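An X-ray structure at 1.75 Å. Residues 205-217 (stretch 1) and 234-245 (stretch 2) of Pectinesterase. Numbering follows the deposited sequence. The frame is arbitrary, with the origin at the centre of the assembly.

Stretch 1, residues 205-217: RIGATSDLQPVQS
Stretch 2 (234-245) VVMQSSITNVIN

At the apolar centre of the contact lies Ile 206, a buried strand residue (phi/psi -103/125) in the mt rotamer, whose branched side chain reaches three residues of the second stretch. Its CD1 lies 4.3 Å from Val 235 CG1, its CB 4.4 Å from Ile 240 CG2, and its CG2 4.5 Å from Ile 244 CD1. Val 235 is t; Ile 240 is mt and Ile 244 mm. A second apolar cluster gathers on Val 243 (chi1 66°, p), whose CG2 packs 3.9 Å from Ala 208 CB and 4.1 Å from Leu 212 CD2, the leucine being tp. Aliphatic side chains suit these largely buried places because they pack without a polar group that would need a partner.

The backbones run parallel, Arg 205 paired with Ser 239 (CA to CA 5.0 Å) and Ile 206 with Ile 240 (4.9 Å between CA atoms). Ile 206 and Ile 240 share one sheet face, Arg 205 and Ser 239 the other. Ile 206 N donates to Ser 239 O at 3.0 Å, nearly straight at 175°, and Thr 241 N donates to Ile 206 O at 3.2 Å, so one residue bonds on both sides of its partner. Gly 207 is extended (-156/-154), its CA 3.7 Å from Thr 241 OG1.

Beyond the strand, Thr 241 to Ile 244 form a type I turn, and Thr 241 OG1 (chi1 76°, p) accepts from Val 243 N at 3.3 Å. At the polar edge, extended Gln 216 (mt, chi3 176°) carries its amide to the turn: NE2 makes a weak hydrogen bond to Asn 242 OD1 at 3.3 Å. The O of water 3 lies 2.8 Å from Gln 216 OE1, to which it donates, and 2.9 Å from Thr 241 OG1. On the Arg 205 face, the arginine CG (chi1 m) rests 3.5 Å from Ser 239 OG.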

# COMPACT_ATOMS: atom_id res chain seq x y z
N ARG A 205 -12.93 2.25 0.89
CA ARG A 205 -13.55 2.66 2.15
C ARG A 205 -12.49 3.16 3.16
O ARG A 205 -11.68 2.37 3.63
CB ARG A 205 -14.34 1.48 2.73
CG ARG A 205 -15.47 0.98 1.81
CD ARG A 205 -15.94 -0.43 2.15
NE ARG A 205 -14.95 -1.45 1.80
CZ ARG A 205 -14.63 -1.79 0.56
NH1 ARG A 205 -15.20 -1.18 -0.48
NH2 ARG A 205 -13.71 -2.72 0.34
N ILE A 206 -12.51 4.45 3.47
CA ILE A 206 -11.55 5.05 4.41
C ILE A 206 -12.22 5.30 5.78
O ILE A 206 -13.26 5.96 5.84
CB ILE A 206 -10.99 6.40 3.85
CG1 ILE A 206 -10.22 6.13 2.55
CG2 ILE A 206 -10.09 7.08 4.89
CD1 ILE A 206 -9.77 7.39 1.81
N GLY A 207 -11.64 4.77 6.85
CA GLY A 207 -12.21 4.93 8.18
C GLY A 207 -11.23 4.81 9.35
O GLY A 207 -10.04 5.05 9.19
N ALA A 208 -11.74 4.43 10.52
CA ALA A 208 -10.91 4.28 11.72
C ALA A 208 -11.04 2.90 12.39
O ALA A 208 -12.08 2.25 12.27
CB ALA A 208 -11.27 5.37 12.74
N THR A 209 -9.99 2.47 13.08
CA THR A 209 -10.02 1.19 13.79
C THR A 209 -10.82 1.36 15.07
O THR A 209 -11.18 2.48 15.44
CB THR A 209 -8.60 0.70 14.18
OG1 THR A 209 -7.99 1.66 15.06
CG2 THR A 209 -7.73 0.50 12.96
N SER A 210 -11.10 0.25 15.77
CA SER A 210 -11.87 0.33 17.00
C SER A 210 -11.20 1.11 18.13
O SER A 210 -11.90 1.69 18.97
CB SER A 210 -12.24 -1.08 17.49
OG SER A 210 -11.10 -1.83 17.86
N ASP A 211 -9.86 1.15 18.17
CA ASP A 211 -9.21 1.90 19.24
C ASP A 211 -9.04 3.40 18.96
O ASP A 211 -8.66 4.15 19.86
CB ASP A 211 -7.85 1.28 19.64
CG ASP A 211 -6.82 1.24 18.51
OD1 ASP A 211 -6.98 1.93 17.48
OD2 ASP A 211 -5.83 0.50 18.68
N LEU A 212 -9.34 3.83 17.74
CA LEU A 212 -9.24 5.25 17.39
C LEU A 212 -10.60 5.96 17.38
O LEU A 212 -10.71 7.09 17.84
CB LEU A 212 -8.58 5.43 16.01
CG LEU A 212 -8.58 6.85 15.42
CD1 LEU A 212 -7.80 7.80 16.32
CD2 LEU A 212 -7.98 6.84 14.02
N GLN A 213 -11.62 5.28 16.86
CA GLN A 213 -12.96 5.87 16.74
C GLN A 213 -13.48 6.68 17.94
O GLN A 213 -13.98 7.79 17.76
CB GLN A 213 -13.98 4.78 16.36
CG GLN A 213 -15.22 5.32 15.65
CD GLN A 213 -16.17 6.05 16.58
OE1 GLN A 213 -16.89 6.97 16.16
NE2 GLN A 213 -16.20 5.64 17.84
N PRO A 214 -13.38 6.14 19.16
CA PRO A 214 -13.86 6.85 20.35
C PRO A 214 -13.11 8.14 20.71
O PRO A 214 -13.64 9.00 21.41
CB PRO A 214 -13.73 5.81 21.46
CG PRO A 214 -13.87 4.51 20.73
CD PRO A 214 -13.03 4.75 19.50
N VAL A 215 -11.87 8.27 20.23
CA VAL A 215 -11.05 9.44 20.54
C VAL A 215 -10.52 10.21 19.33
O VAL A 215 -9.46 10.83 19.40
CB VAL A 215 -9.86 9.03 21.44
CG1 VAL A 215 -10.36 8.59 22.81
CG2 VAL A 215 -9.07 7.90 20.79
N GLN A 216 -11.26 10.18 18.23
CA GLN A 216 -10.85 10.88 17.02
C GLN A 216 -10.59 12.37 17.29
O GLN A 216 -9.75 12.98 16.64
CB GLN A 216 -11.91 10.73 15.92
CG GLN A 216 -12.04 9.31 15.39
CD GLN A 216 -13.14 9.16 14.35
OE1 GLN A 216 -13.31 8.08 13.78
NE2 GLN A 216 -13.88 10.23 14.09
N SER A 217 -11.32 12.93 18.26
CA SER A 217 -11.17 14.34 18.60
C SER A 217 -9.89 14.66 19.38
O SER A 217 -9.68 15.81 19.77
CB SER A 217 -12.39 14.80 19.42
OG SER A 217 -12.49 14.10 20.64
N VAL A 234 -4.74 11.20 -5.60
CA VAL A 234 -6.17 11.32 -5.94
C VAL A 234 -7.06 10.33 -5.19
O VAL A 234 -6.72 9.15 -5.06
CB VAL A 234 -6.40 11.11 -7.47
CG1 VAL A 234 -7.90 11.01 -7.77
CG2 VAL A 234 -5.79 12.26 -8.27
N VAL A 235 -8.20 10.81 -4.69
CA VAL A 235 -9.18 9.97 -3.98
C VAL A 235 -10.51 10.13 -4.72
O VAL A 235 -11.05 11.23 -4.79
CB VAL A 235 -9.37 10.42 -2.50
CG1 VAL A 235 -10.42 9.56 -1.81
CG2 VAL A 235 -8.04 10.33 -1.75
N MET A 236 -11.04 9.03 -5.28
CA MET A 236 -12.28 9.11 -6.05
C MET A 236 -13.25 7.93 -5.88
O MET A 236 -12.84 6.81 -5.59
CB MET A 236 -11.94 9.28 -7.55
CG MET A 236 -11.11 8.14 -8.16
SD MET A 236 -10.58 8.43 -9.89
CE MET A 236 -10.08 6.82 -10.38
N GLN A 237 -14.54 8.22 -6.05
CA GLN A 237 -15.60 7.21 -5.96
C GLN A 237 -15.55 6.38 -4.66
O GLN A 237 -15.99 5.22 -4.64
CB GLN A 237 -15.51 6.27 -7.17
CG GLN A 237 -15.56 7.00 -8.53
CD GLN A 237 -15.42 6.06 -9.71
OE1 GLN A 237 -14.39 5.40 -9.89
NE2 GLN A 237 -16.46 5.98 -10.54
N SER A 238 -15.05 6.98 -3.58
CA SER A 238 -14.90 6.29 -2.30
C SER A 238 -15.78 6.82 -1.15
O SER A 238 -16.32 7.92 -1.23
CB SER A 238 -13.44 6.37 -1.84
OG SER A 238 -12.55 5.79 -2.78
N SER A 239 -15.93 6.02 -0.09
CA SER A 239 -16.69 6.44 1.08
C SER A 239 -15.66 6.85 2.15
O SER A 239 -14.66 6.15 2.34
CB SER A 239 -17.60 5.32 1.60
OG SER A 239 -16.84 4.18 2.01
N ILE A 240 -15.91 7.97 2.82
CA ILE A 240 -14.99 8.49 3.84
C ILE A 240 -15.73 8.87 5.13
O ILE A 240 -16.63 9.71 5.09
CB ILE A 240 -14.29 9.77 3.29
CG1 ILE A 240 -13.74 9.49 1.88
CG2 ILE A 240 -13.18 10.21 4.24
CD1 ILE A 240 -13.11 10.70 1.21
N THR A 241 -15.35 8.29 6.27
CA THR A 241 -16.02 8.63 7.54
C THR A 241 -15.48 9.95 8.10
O THR A 241 -14.54 10.53 7.56
CB THR A 241 -15.82 7.54 8.62
OG1 THR A 241 -14.50 7.62 9.16
CG2 THR A 241 -16.06 6.14 8.04
N ASN A 242 -16.06 10.42 9.20
CA ASN A 242 -15.63 11.68 9.81
C ASN A 242 -14.26 11.62 10.50
O ASN A 242 -13.90 12.52 11.26
CB ASN A 242 -16.71 12.22 10.77
CG ASN A 242 -16.78 11.45 12.07
OD1 ASN A 242 -16.58 10.24 12.11
ND2 ASN A 242 -17.08 12.16 13.15
N VAL A 243 -13.49 10.57 10.23
CA VAL A 243 -12.16 10.44 10.81
C VAL A 243 -11.25 11.52 10.20
O VAL A 243 -10.28 11.96 10.82
CB VAL A 243 -11.54 9.04 10.54
CG1 VAL A 243 -11.30 8.85 9.04
CG2 VAL A 243 -10.25 8.86 11.32
N ILE A 244 -11.58 11.95 8.98
CA ILE A 244 -10.80 12.96 8.27
C ILE A 244 -11.21 14.40 8.64
O ILE A 244 -12.37 14.77 8.48
CB ILE A 244 -10.94 12.80 6.72
CG1 ILE A 244 -10.50 11.39 6.28
CG2 ILE A 244 -10.13 13.86 5.99
CD1 ILE A 244 -9.04 11.06 6.59
N ASN A 245 -10.26 15.19 9.13
CA ASN A 245 -10.50 16.59 9.50
C ASN A 245 -11.00 17.36 8.26
O ASN A 245 -10.57 17.08 7.14
CB ASN A 245 -9.19 17.21 10.03
CG ASN A 245 -9.33 18.67 10.42
OD1 ASN A 245 -9.36 19.56 9.57
ND2 ASN A 245 -9.41 18.93 11.73
O HOH W 1 -15.89 4.59 4.85
O HOH W 2 -17.28 7.93 13.14
O HOH W 3 -14.77 6.61 11.85